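Local structure of ATP:cob(I)alamin adenosyltransferase, putative (Burkholderia thailandensis, 2ZHZ) at residues G16-G21 with V26-A31; G37-L42 with R133-L138; F70-E75 with R150-L155. The protein probably transfers the adenosyl group of ATP to the cobalt of cobalamin, giving adenosylcobalamin, and acts as a homotrimer with ATP bound between subunits. All coordinates share one frame; numbering follows the deposited sequence.

Contact 1: G16-G21 with V26-A31. With ATP (adenosine-5'-triphosphate), chain G.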
loop_
_atom_site.group_PDB
_atom_site.type_symbol
_atom_site.label_atom_id
_atom_site.label_comp_id
_atom_site.label_asym_id
_atom_site.label_seq_id
_atom_site.Cartn_x
_atom_site.Cartn_y
_atom_site.Cartn_z
ATOM N N GLY B 16 18.194 -11.969 6.904
ATOM C CA GLY B 16 17.398 -10.880 7.438
ATOM C C GLY B 16 18.086 -9.531 7.481
ATOM O O GLY B 16 17.533 -8.578 8.028
ATOM N N THR B 17 19.295 -9.446 6.933
ATOM C CA THR B 17 20.016 -8.180 6.911
ATOM C C THR B 17 20.220 -7.752 5.465
ATOM O O THR B 17 20.045 -8.548 4.540
ATOM C CB THR B 17 21.410 -8.279 7.609
ATOM O OG1 THR B 17 22.304 -9.075 6.818
ATOM C CG2 THR B 17 21.274 -8.907 8.977
ATOM N N THR B 18 20.566 -6.487 5.274
ATOM C CA THR B 18 20.810 -5.958 3.941
ATOM C C THR B 18 21.889 -4.884 4.040
ATOM O O THR B 18 22.248 -4.455 5.138
ATOM C CB THR B 18 19.523 -5.359 3.325
ATOM O OG1 THR B 18 19.753 -5.050 1.947
ATOM C CG2 THR B 18 19.109 -4.091 4.065
ATOM N N GLY B 19 22.414 -4.458 2.899
ATOM C CA GLY B 19 23.456 -3.450 2.920
ATOM C C GLY B 19 23.010 -2.088 2.432
ATOM O O GLY B 19 22.097 -1.978 1.616
ATOM N N LEU B 20 23.652 -1.048 2.951
ATOM C CA LEU B 20 23.357 0.321 2.556
ATOM C C LEU B 20 24.419 0.750 1.549
ATOM O O LEU B 20 25.450 0.090 1.410
ATOM C CB LEU B 20 23.379 1.242 3.776
ATOM C CG LEU B 20 22.255 1.003 4.787
ATOM C CD1 LEU B 20 22.456 1.891 6.003
ATOM C CD2 LEU B 20 20.915 1.287 4.127
ATOM N N GLY B 21 24.164 1.852 0.852
ATOM C CA GLY B 21 25.098 2.339 -0.150
ATOM C C GLY B 21 26.505 2.681 0.310
ATOM O O GLY B 21 27.416 2.789 -0.514
ATOM N N VAL B 26 22.528 -3.494 7.851
ATOM C CA VAL B 26 21.475 -3.260 8.827
ATOM C C VAL B 26 20.433 -4.356 8.690
ATOM O O VAL B 26 20.346 -5.005 7.648
ATOM C CB VAL B 26 20.796 -1.894 8.605
ATOM C CG1 VAL B 26 21.810 -0.774 8.795
ATOM C CG2 VAL B 26 20.193 -1.833 7.206
ATOM N N ARG B 27 19.658 -4.578 9.747
ATOM C CA ARG B 27 18.619 -5.594 9.707
ATOM C C ARG B 27 17.504 -5.012 8.849
ATOM O O ARG B 27 17.309 -3.799 8.823
ATOM C CB ARG B 27 18.121 -5.909 11.121
ATOM C CG ARG B 27 17.501 -7.290 11.247
ATOM C CD ARG B 27 17.403 -7.720 12.701
ATOM N NE ARG B 27 16.402 -6.956 13.433
ATOM C CZ ARG B 27 16.246 -7.004 14.750
ATOM N NH1 ARG B 27 17.038 -7.777 15.483
ATOM N NH2 ARG B 27 15.292 -6.292 15.334
ATOM N N LYS B 28 16.774 -5.866 8.141
ATOM C CA LYS B 28 15.721 -5.382 7.258
ATOM C C LYS B 28 14.556 -4.657 7.922
ATOM O O LYS B 28 13.778 -3.990 7.238
ATOM C CB LYS B 28 15.219 -6.525 6.375
ATOM C CG LYS B 28 16.201 -6.836 5.255
ATOM C CD LYS B 28 15.844 -8.084 4.475
ATOM C CE LYS B 28 16.822 -8.271 3.327
ATOM N NZ LYS B 28 16.526 -9.484 2.521
ATOM N N ASP B 29 14.438 -4.761 9.243
ATOM C CA ASP B 29 13.357 -4.064 9.936
ATOM C C ASP B 29 13.822 -2.710 10.483
ATOM O O ASP B 29 13.087 -2.037 11.215
ATOM C CB ASP B 29 12.777 -4.922 11.071
ATOM C CG ASP B 29 13.794 -5.259 12.147
ATOM O OD1 ASP B 29 13.358 -5.642 13.255
ATOM O OD2 ASP B 29 15.016 -5.157 11.898
ATOM N N ASP B 30 15.040 -2.317 10.121
ATOM C CA ASP B 30 15.606 -1.040 10.552
ATOM C C ASP B 30 14.728 0.093 10.018
ATOM O O ASP B 30 14.172 -0.012 8.922
ATOM C CB ASP B 30 17.025 -0.883 9.997
ATOM C CG ASP B 30 17.737 0.339 10.544
ATOM O OD1 ASP B 30 18.346 0.239 11.629
ATOM O OD2 ASP B 30 17.684 1.402 9.894
ATOM N N ALA B 31 14.616 1.172 10.789
ATOM C CA ALA B 31 13.806 2.323 10.395
ATOM C C ALA B 31 14.203 2.889 9.030
ATOM O O ALA B 31 13.356 3.369 8.279
ATOM C CB ALA B 31 13.908 3.417 11.459
HETATM P PG ATP G . 19.357 -10.684 -1.898
HETATM O O1G ATP G . 19.141 -11.602 -0.718
HETATM O O2G ATP G . 20.417 -11.150 -2.853
HETATM O O3G ATP G . 18.089 -10.458 -2.698
HETATM P PB ATP G . 19.097 -8.262 -0.229
HETATM O O1B ATP G . 17.808 -8.875 0.223
HETATM O O2B ATP G . 20.077 -7.892 0.864
HETATM O O3B ATP G . 19.868 -9.227 -1.323
HETATM P PA ATP G . 17.843 -6.796 -2.415
HETATM O O1A ATP G . 16.510 -7.401 -2.127
HETATM O O2A ATP G . 18.637 -7.257 -3.627
HETATM O O3A ATP G . 18.811 -6.903 -1.092
HETATM O "O5'" ATP G . 17.582 -5.215 -2.525
HETATM C "C5'" ATP G . 18.647 -4.311 -2.748
HETATM C "C4'" ATP G . 18.419 -2.996 -1.990
HETATM O "O4'" ATP G . 17.056 -2.836 -1.533
HETATM C "C3'" ATP G . 19.334 -2.877 -0.777
HETATM O "O3'" ATP G . 20.300 -1.833 -0.975
HETATM C "C2'" ATP G . 18.426 -2.625 0.419
HETATM O "O2'" ATP G . 18.764 -1.384 1.063
HETATM C "C1'" ATP G . 16.996 -2.614 -0.113
HETATM N N9 ATP G . 16.133 -3.664 0.545
HETATM C C8 ATP G . 16.435 -4.982 0.700
HETATM N N7 ATP G . 15.444 -5.654 1.333
HETATM C C5 ATP G . 14.469 -4.774 1.603
HETATM C C6 ATP G . 13.122 -4.814 2.265
HETATM N N6 ATP G . 12.627 -5.978 2.774
HETATM N N1 ATP G . 12.403 -3.638 2.344
HETATM C C2 ATP G . 12.878 -2.459 1.843
HETATM N N3 ATP G . 14.096 -2.354 1.228
HETATM C C4 ATP G . 14.922 -3.452 1.082
#
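A short beta hairpin forms one wall of the ATP site, its strands 17-19 and 25-27 pairing antiparallel at T18 with V26 and at T17 with R27. T18 and V26 are the hydrogen-bonded pair: T18 N reaches V26 O at 2.8 Å, and V26 N returns to T18 O at 2.9 Å. Beyond the non-hydrogen-bonded pair T17-R27, K28 N closes the ladder on G16 O (2.8 Å). T18 and V26 project from the same face of the hairpin and touch methyl to methyl, CG2 to CG2 at 4.0 Å, while the L20 and V26 side chains cross at about a right angle, CD1 to CG1 3.9 Å; I33 of helix 31-50 packs against all three. With OG1 set opposite its own backbone N (chi1 -171°), T18 donates to O2B of the beta-phosphate at 3.1 Å. K28, fully extended beyond CG, runs past the carbonyls of G16 and T17 and brings NZ within 2.7 Å of O1B; its ammonium also binds G13 O and makes a salt bridge with E132 of the second subunit. G19 O accepts a hydrogen bond from the ribose O3' at 3.2 Å. T18 and K28 thus hold two beta-phosphate oxygens and G19 O a ribose hydroxyl: this is the N-terminal region's share of the intersubunit ATP site of PduO-type adenosyltransferases, completed by residues of the second subunit such as E132 and R133.

Contact 2: G37-L42 with R133-L138. With ATP (adenosine-5'-triphosphate), chain H.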
loop_
_atom_site.group_PDB
_atom_site.type_symbol
_atom_site.label_atom_id
_atom_site.label_comp_id
_atom_site.label_asym_id
_atom_site.label_seq_id
_atom_site.Cartn_x
_atom_site.Cartn_y
_atom_site.Cartn_z
ATOM N N GLY B 37 11.632 1.491 1.875
ATOM C CA GLY B 37 10.565 0.644 1.366
ATOM C C GLY B 37 9.284 1.389 1.038
ATOM O O GLY B 37 8.688 1.174 -0.021
ATOM N N ASP B 38 8.851 2.258 1.946
ATOM C CA ASP B 38 7.632 3.026 1.729
ATOM C C ASP B 38 7.771 3.965 0.535
ATOM O O ASP B 38 6.807 4.199 -0.186
ATOM C CB ASP B 38 7.262 3.831 2.972
ATOM C CG ASP B 38 6.695 2.968 4.085
ATOM O OD1 ASP B 38 6.194 1.857 3.796
ATOM O OD2 ASP B 38 6.740 3.412 5.252
ATOM N N VAL B 39 8.970 4.506 0.331
ATOM C CA VAL B 39 9.201 5.394 -0.807
ATOM C C VAL B 39 9.079 4.582 -2.096
ATOM O O VAL B 39 8.498 5.043 -3.080
ATOM C CB VAL B 39 10.602 6.054 -0.723
ATOM C CG1 VAL B 39 10.932 6.792 -2.031
ATOM C CG2 VAL B 39 10.627 7.033 0.440
ATOM N N ASP B 40 9.617 3.366 -2.070
ATOM C CA ASP B 40 9.581 2.450 -3.209
ATOM C C ASP B 40 8.119 2.063 -3.487
ATOM O O ASP B 40 7.680 2.030 -4.639
ATOM C CB ASP B 40 10.407 1.199 -2.874
ATOM C CG ASP B 40 10.622 0.275 -4.070
ATOM O OD1 ASP B 40 11.024 -0.888 -3.839
ATOM O OD2 ASP B 40 10.406 0.692 -5.229
ATOM N N GLU B 41 7.366 1.780 -2.426
ATOM C CA GLU B 41 5.961 1.403 -2.581
ATOM C C GLU B 41 5.180 2.567 -3.192
ATOM O O GLU B 41 4.316 2.372 -4.049
ATOM C CB GLU B 41 5.353 1.011 -1.228
ATOM C CG GLU B 41 4.000 0.309 -1.358
ATOM C CD GLU B 41 3.425 -0.131 -0.020
ATOM O OE1 GLU B 41 4.209 -0.357 0.923
ATOM O OE2 GLU B 41 2.189 -0.269 0.082
ATOM N N LEU B 42 5.481 3.780 -2.742
ATOM C CA LEU B 42 4.825 4.965 -3.285
ATOM C C LEU B 42 5.149 5.095 -4.767
ATOM O O LEU B 42 4.266 5.335 -5.587
ATOM C CB LEU B 42 5.303 6.229 -2.571
ATOM C CG LEU B 42 4.947 7.553 -3.263
ATOM C CD1 LEU B 42 3.427 7.713 -3.349
ATOM C CD2 LEU B 42 5.558 8.715 -2.489
ATOM N N ARG B 133 5.607 9.574 7.205
ATOM C CA ARG B 133 5.690 9.160 8.604
ATOM C C ARG B 133 6.938 8.322 8.876
ATOM O O ARG B 133 7.603 8.514 9.891
ATOM C CB ARG B 133 4.426 8.392 9.017
ATOM C CG ARG B 133 3.148 9.226 8.898
ATOM C CD ARG B 133 1.966 8.579 9.620
ATOM N NE ARG B 133 1.595 7.274 9.072
ATOM C CZ ARG B 133 0.849 7.086 7.986
ATOM N NH1 ARG B 133 0.375 8.117 7.301
ATOM N NH2 ARG B 133 0.562 5.850 7.593
ATOM N N SER B 134 7.272 7.406 7.971
ATOM C CA SER B 134 8.455 6.572 8.168
ATOM C C SER B 134 9.752 7.366 7.984
ATOM O O SER B 134 10.772 7.051 8.597
ATOM C CB SER B 134 8.418 5.349 7.235
ATOM O OG SER B 134 8.292 5.712 5.875
ATOM N N ILE B 135 9.712 8.402 7.152
ATOM C CA ILE B 135 10.884 9.245 6.943
ATOM C C ILE B 135 11.079 10.105 8.197
ATOM O O ILE B 135 12.205 10.330 8.639
ATOM C CB ILE B 135 10.703 10.143 5.697
ATOM C CG1 ILE B 135 10.830 9.287 4.434
ATOM C CG2 ILE B 135 11.736 11.276 5.699
ATOM C CD1 ILE B 135 10.435 10.005 3.154
ATOM N N VAL B 136 9.976 10.574 8.774
ATOM C CA VAL B 136 10.038 11.380 9.989
ATOM C C VAL B 136 10.555 10.523 11.147
ATOM O O VAL B 136 11.308 10.995 12.002
ATOM C CB VAL B 136 8.645 11.948 10.352
ATOM C CG1 VAL B 136 8.663 12.538 11.757
ATOM C CG2 VAL B 136 8.249 13.012 9.345
ATOM N N ALA B 137 10.147 9.257 11.165
ATOM C CA ALA B 137 10.572 8.329 12.209
ATOM C C ALA B 137 12.067 8.046 12.090
ATOM O O ALA B 137 12.772 7.949 13.092
ATOM C CB ALA B 137 9.780 7.025 12.106
ATOM N N LEU B 138 12.544 7.898 10.859
ATOM C CA LEU B 138 13.955 7.637 10.630
ATOM C C LEU B 138 14.785 8.831 11.089
ATOM O O LEU B 138 15.834 8.664 11.712
ATOM C CB LEU B 138 14.212 7.376 9.145
ATOM C CG LEU B 138 15.690 7.330 8.735
ATOM C CD1 LEU B 138 16.399 6.201 9.478
ATOM C CD2 LEU B 138 15.795 7.145 7.232
HETATM P PG ATP H . 1.337 21.132 5.662
HETATM O O1G ATP H . 2.810 21.088 5.942
HETATM O O2G ATP H . 0.844 22.509 5.326
HETATM O O3G ATP H . 0.964 20.167 4.570
HETATM P PB ATP H . 0.668 19.263 7.740
HETATM O O1B ATP H . 1.633 18.384 7.000
HETATM O O2B ATP H . 0.908 19.492 9.213
HETATM O O3B ATP H . 0.539 20.703 7.004
HETATM P PA ATP H . -1.606 18.291 6.190
HETATM O O1A ATP H . -0.676 17.554 5.289
HETATM O O2A ATP H . -2.339 19.506 5.678
HETATM O O3A ATP H . -0.848 18.692 7.588
HETATM O "O5'" ATP H . -2.684 17.217 6.711
HETATM C "C5'" ATP H . -3.884 17.638 7.352
HETATM C "C4'" ATP H . -4.178 16.765 8.568
HETATM O "O4'" ATP H . -3.754 15.391 8.380
HETATM C "C3'" ATP H . -3.506 17.292 9.834
HETATM O "O3'" ATP H . -4.497 17.771 10.751
HETATM C "C2'" ATP H . -2.688 16.127 10.374
HETATM O "O2'" ATP H . -3.147 15.785 11.690
HETATM C "C1'" ATP H . -2.867 14.963 9.416
HETATM N N9 ATP H . -1.565 14.538 8.785
HETATM C C8 ATP H . -0.541 15.345 8.394
HETATM N N7 ATP H . 0.479 14.639 7.853
HETATM C C5 ATP H . 0.125 13.343 7.886
HETATM C C6 ATP H . 0.738 12.045 7.468
HETATM N N6 ATP H . 1.962 12.014 6.896
HETATM N N1 ATP H . 0.021 10.888 7.682
HETATM C C2 ATP H . -1.223 10.896 8.261
HETATM N N3 ATP H . -1.837 12.048 8.661
HETATM C C4 ATP H . -1.227 13.276 8.503
#
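D38 and S134 bring the two helical segments closest, their CA atoms 7.4 Å apart, and the helices run in roughly opposite directions. Both side chains head across the gap. S134 OG stands between its own backbone N and carbonyl carbon (chi1 56°) and meets D38 OD2 at 2.8 Å; the same hydroxyl also lies within bonding reach of A131 O, one turn back in its helix. The other carboxylate oxygen, D38 OD1, forms a salt bridge with R130, so both oxygens of the aspartate have a partner on helix 116-141. One residue on, the contact turns apolar: V39 CG2 meets I135 CD1 at 4.0 Å, the two chains crossing at about a right angle. R133 points to the ATP instead of to the facing segment: its chain bends at chi3, and NH1 donates to adenine N1 at 2.8 Å, bent to 148° at the hydrogen, with the ring at the edge of the guanidinium near its plane. V39 and I135 meet at the junction of helices 31-50, 56-77, 116-141 and 147-169, where L72 and L76 of helix 56-77 pack on V39 and V152 of helix 147-169 packs on I135.

Contact 3: F70-E75 with R150-L155; sequences FDLGGE and RYVNRL. With ATP (adenosine-5'-triphosphate), chain H.
L72 rests its CD1 methyl on Y151 and V152, adjacent residues of the facing helix. With CG anti to the backbone N (chi1 -165°) and CD1 anti to CA (chi2 160°), the leucine chain extends toward the Y151 ring. There L72 CD1 meets Y151 CD2 at 3.7 Å and approaches the ring at a slant, with CG and CB of the tyrosine a little farther off. Y151 is likewise extended from its backbone, CG opposite the N (chi1 -177°), so its ring reaches over toward helix 56-77 and places its hydroxyl on D68 of that helix, to which OH is hydrogen-bonded. V152 CG1 touches the same methyl beside the ring, 4.1 Å from L72 CD1. The CA atoms of L72 and Y151 are 8.8 Å apart, and the two segments run in opposite directions.

Away from this apolar meeting, R154, its chain extended through CD and turned at the NE bond, donates from NH1 to R150 O at 2.9 Å from above the carbonyl plane, while R154 N donates to the same oxygen from the opposite face. The same arginine makes salt bridges with D93 and with D14 of the third subunit, which also packs against R150. N153 belongs to the ATP and magnesium site. In the bundle, I65 and L69 of helix 56-77 lie against Y151 as well, helix 86-101 packs on it through L89 and L92, and helix 116-141 packs on V152 through C128 and E132.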
loop_
_atom_site.group_PDB
_atom_site.type_symbol
_atom_site.label_atom_id
_atom_site.label_comp_id
_atom_site.label_asym_id
_atom_site.label_seq_id
_atom_site.Cartn_x
_atom_site.Cartn_y
_atom_site.Cartn_z
ATOM N N PHE B 70 13.160 8.070 -6.969
ATOM C CA PHE B 70 14.266 7.136 -7.091
ATOM C C PHE B 70 15.478 7.756 -6.396
ATOM O O PHE B 70 16.213 7.077 -5.681
ATOM C CB PHE B 70 14.600 6.878 -8.557
ATOM C CG PHE B 70 15.708 5.886 -8.747
ATOM C CD1 PHE B 70 15.462 4.522 -8.632
ATOM C CD2 PHE B 70 17.008 6.316 -8.991
ATOM C CE1 PHE B 70 16.500 3.597 -8.755
ATOM C CE2 PHE B 70 18.052 5.402 -9.116
ATOM C CZ PHE B 70 17.795 4.039 -8.997
ATOM N N ASP B 71 15.681 9.054 -6.605
ATOM C CA ASP B 71 16.806 9.746 -5.984
ATOM C C ASP B 71 16.623 9.904 -4.481
ATOM O O ASP B 71 17.586 9.819 -3.719
ATOM C CB ASP B 71 17.013 11.122 -6.619
ATOM C CG ASP B 71 17.535 11.034 -8.039
ATOM O OD1 ASP B 71 18.028 9.952 -8.433
ATOM O OD2 ASP B 71 17.467 12.049 -8.761
ATOM N N LEU B 72 15.385 10.136 -4.054
ATOM C CA LEU B 72 15.098 10.295 -2.637
ATOM C C LEU B 72 15.437 8.981 -1.935
ATOM O O LEU B 72 16.045 8.974 -0.864
ATOM C CB LEU B 72 13.620 10.659 -2.433
ATOM C CG LEU B 72 13.219 11.216 -1.061
ATOM C CD1 LEU B 72 11.903 11.973 -1.182
ATOM C CD2 LEU B 72 13.094 10.092 -0.056
ATOM N N GLY B 73 15.055 7.869 -2.559
ATOM C CA GLY B 73 15.346 6.563 -1.990
ATOM C C GLY B 73 16.847 6.338 -1.964
ATOM O O GLY B 73 17.389 5.769 -1.012
ATOM N N GLY B 74 17.520 6.791 -3.019
ATOM C CA GLY B 74 18.963 6.648 -3.097
ATOM C C GLY B 74 19.629 7.425 -1.980
ATOM O O GLY B 74 20.644 6.995 -1.429
ATOM N N GLU B 75 19.061 8.579 -1.643
ATOM C CA GLU B 75 19.606 9.402 -0.572
ATOM C C GLU B 75 19.433 8.689 0.766
ATOM O O GLU B 75 20.289 8.783 1.648
ATOM C CB GLU B 75 18.905 10.764 -0.518
ATOM C CG GLU B 75 19.461 11.679 0.565
ATOM C CD GLU B 75 18.864 13.073 0.536
ATOM O OE1 GLU B 75 18.554 13.563 -0.569
ATOM O OE2 GLU B 75 18.723 13.688 1.614
ATOM N N ARG B 150 10.454 17.309 3.572
ATOM C CA ARG B 150 9.773 18.434 2.942
ATOM C C ARG B 150 9.252 18.068 1.565
ATOM O O ARG B 150 8.216 18.577 1.130
ATOM C CB ARG B 150 10.722 19.627 2.831
ATOM C CG ARG B 150 11.273 20.095 4.165
ATOM C CD ARG B 150 12.174 21.307 3.981
ATOM N NE ARG B 150 11.411 22.511 3.654
ATOM C CZ ARG B 150 11.934 23.602 3.103
ATOM N NH1 ARG B 150 13.228 23.644 2.807
ATOM N NH2 ARG B 150 11.168 24.655 2.856
ATOM N N TYR B 151 9.964 17.176 0.882
ATOM C CA TYR B 151 9.563 16.754 -0.452
ATOM C C TYR B 151 8.259 15.952 -0.433
ATOM O O TYR B 151 7.323 16.270 -1.165
ATOM C CB TYR B 151 10.662 15.916 -1.106
ATOM C CG TYR B 151 10.327 15.507 -2.521
ATOM C CD1 TYR B 151 10.745 16.276 -3.610
ATOM C CD2 TYR B 151 9.549 14.377 -2.771
ATOM C CE1 TYR B 151 10.391 15.927 -4.913
ATOM C CE2 TYR B 151 9.190 14.023 -4.061
ATOM C CZ TYR B 151 9.607 14.801 -5.128
ATOM O OH TYR B 151 9.212 14.465 -6.397
ATOM N N VAL B 152 8.196 14.911 0.393
ATOM C CA VAL B 152 6.983 14.103 0.450
ATOM C C VAL B 152 5.817 14.880 1.054
ATOM O O VAL B 152 4.653 14.576 0.783
ATOM C CB VAL B 152 7.208 12.783 1.234
ATOM C CG1 VAL B 152 8.122 11.865 0.434
ATOM C CG2 VAL B 152 7.802 13.070 2.598
ATOM N N ASN B 153 6.125 15.885 1.867
ATOM C CA ASN B 153 5.083 16.711 2.470
ATOM C C ASN B 153 4.339 17.403 1.321
ATOM O O ASN B 153 3.107 17.412 1.264
ATOM C CB ASN B 153 5.708 17.766 3.394
ATOM C CG ASN B 153 4.680 18.465 4.264
ATOM O OD1 ASN B 153 4.912 19.562 4.781
ATOM N ND2 ASN B 153 3.544 17.827 4.441
ATOM N N ARG B 154 5.108 17.965 0.397
ATOM C CA ARG B 154 4.544 18.651 -0.755
ATOM C C ARG B 154 3.908 17.687 -1.748
ATOM O O ARG B 154 2.876 17.992 -2.336
ATOM C CB ARG B 154 5.634 19.472 -1.451
ATOM C CG ARG B 154 6.049 20.690 -0.655
ATOM C CD ARG B 154 7.309 21.357 -1.199
ATOM N NE ARG B 154 7.590 22.564 -0.430
ATOM C CZ ARG B 154 7.858 22.572 0.871
ATOM N NH1 ARG B 154 7.897 21.433 1.552
ATOM N NH2 ARG B 154 8.043 23.719 1.508
ATOM N N LEU B 155 4.520 16.522 -1.930
ATOM C CA LEU B 155 3.993 15.549 -2.876
ATOM C C LEU B 155 2.580 15.058 -2.546
ATOM O O LEU B 155 1.764 14.891 -3.452
ATOM C CB LEU B 155 4.941 14.352 -3.004
ATOM C CG LEU B 155 4.513 13.279 -4.014
ATOM C CD1 LEU B 155 4.267 13.912 -5.381
ATOM C CD2 LEU B 155 5.590 12.210 -4.108
HETATM P PG ATP H . 1.337 21.132 5.662
HETATM O O1G ATP H . 2.810 21.088 5.942
HETATM O O2G ATP H . 0.844 22.509 5.326
HETATM O O3G ATP H . 0.964 20.167 4.570
HETATM P PB ATP H . 0.668 19.263 7.740
HETATM O O1B ATP H . 1.633 18.384 7.000
HETATM O O2B ATP H . 0.908 19.492 9.213
HETATM O O3B ATP H . 0.539 20.703 7.004
HETATM P PA ATP H . -1.606 18.291 6.190
HETATM O O1A ATP H . -0.676 17.554 5.289
HETATM O O2A ATP H . -2.339 19.506 5.678
HETATM O O3A ATP H . -0.848 18.692 7.588
HETATM O "O5'" ATP H . -2.684 17.217 6.711
HETATM C "C5'" ATP H . -3.884 17.638 7.352
HETATM C "C4'" ATP H . -4.178 16.765 8.568
HETATM O "O4'" ATP H . -3.754 15.391 8.380
HETATM C "C3'" ATP H . -3.506 17.292 9.834
HETATM O "O3'" ATP H . -4.497 17.771 10.751
HETATM C "C2'" ATP H . -2.688 16.127 10.374
HETATM O "O2'" ATP H . -3.147 15.785 11.690
HETATM C "C1'" ATP H . -2.867 14.963 9.416
HETATM N N9 ATP H . -1.565 14.538 8.785
HETATM C C8 ATP H . -0.541 15.345 8.394
HETATM N N7 ATP H . 0.479 14.639 7.853
HETATM C C5 ATP H . 0.125 13.343 7.886
HETATM C C6 ATP H . 0.738 12.045 7.468
HETATM N N6 ATP H . 1.962 12.014 6.896
HETATM N N1 ATP H . 0.021 10.888 7.682
HETATM C C2 ATP H . -1.223 10.896 8.261
HETATM N N3 ATP H . -1.837 12.048 8.661
HETATM C C4 ATP H . -1.227 13.276 8.503
#

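Overall arrangement
Contacts 2 and 3 form one continuous core of the helix bundle, their centres 9 Å apart: L42 CD2 packs on L155 CD2 at 3.9 Å and I135 CD1 on L72 CD2 at 4.2 Å. Contact 1 stands to the side, its centre 14 Å from that of contact 2 and 20 Å from that of contact 3, and joins the bundle where A31 C touches L138 CD1 at 4.0 Å. The ATP sites tie them together across the trimer. The hairpin of contact 1 holds one nucleotide together with R133 and N153 of the second subunit, whereas contacts 2 and 3 supply those same residues to another ATP, whose phosphates T18 and K28 of the third subunit bind.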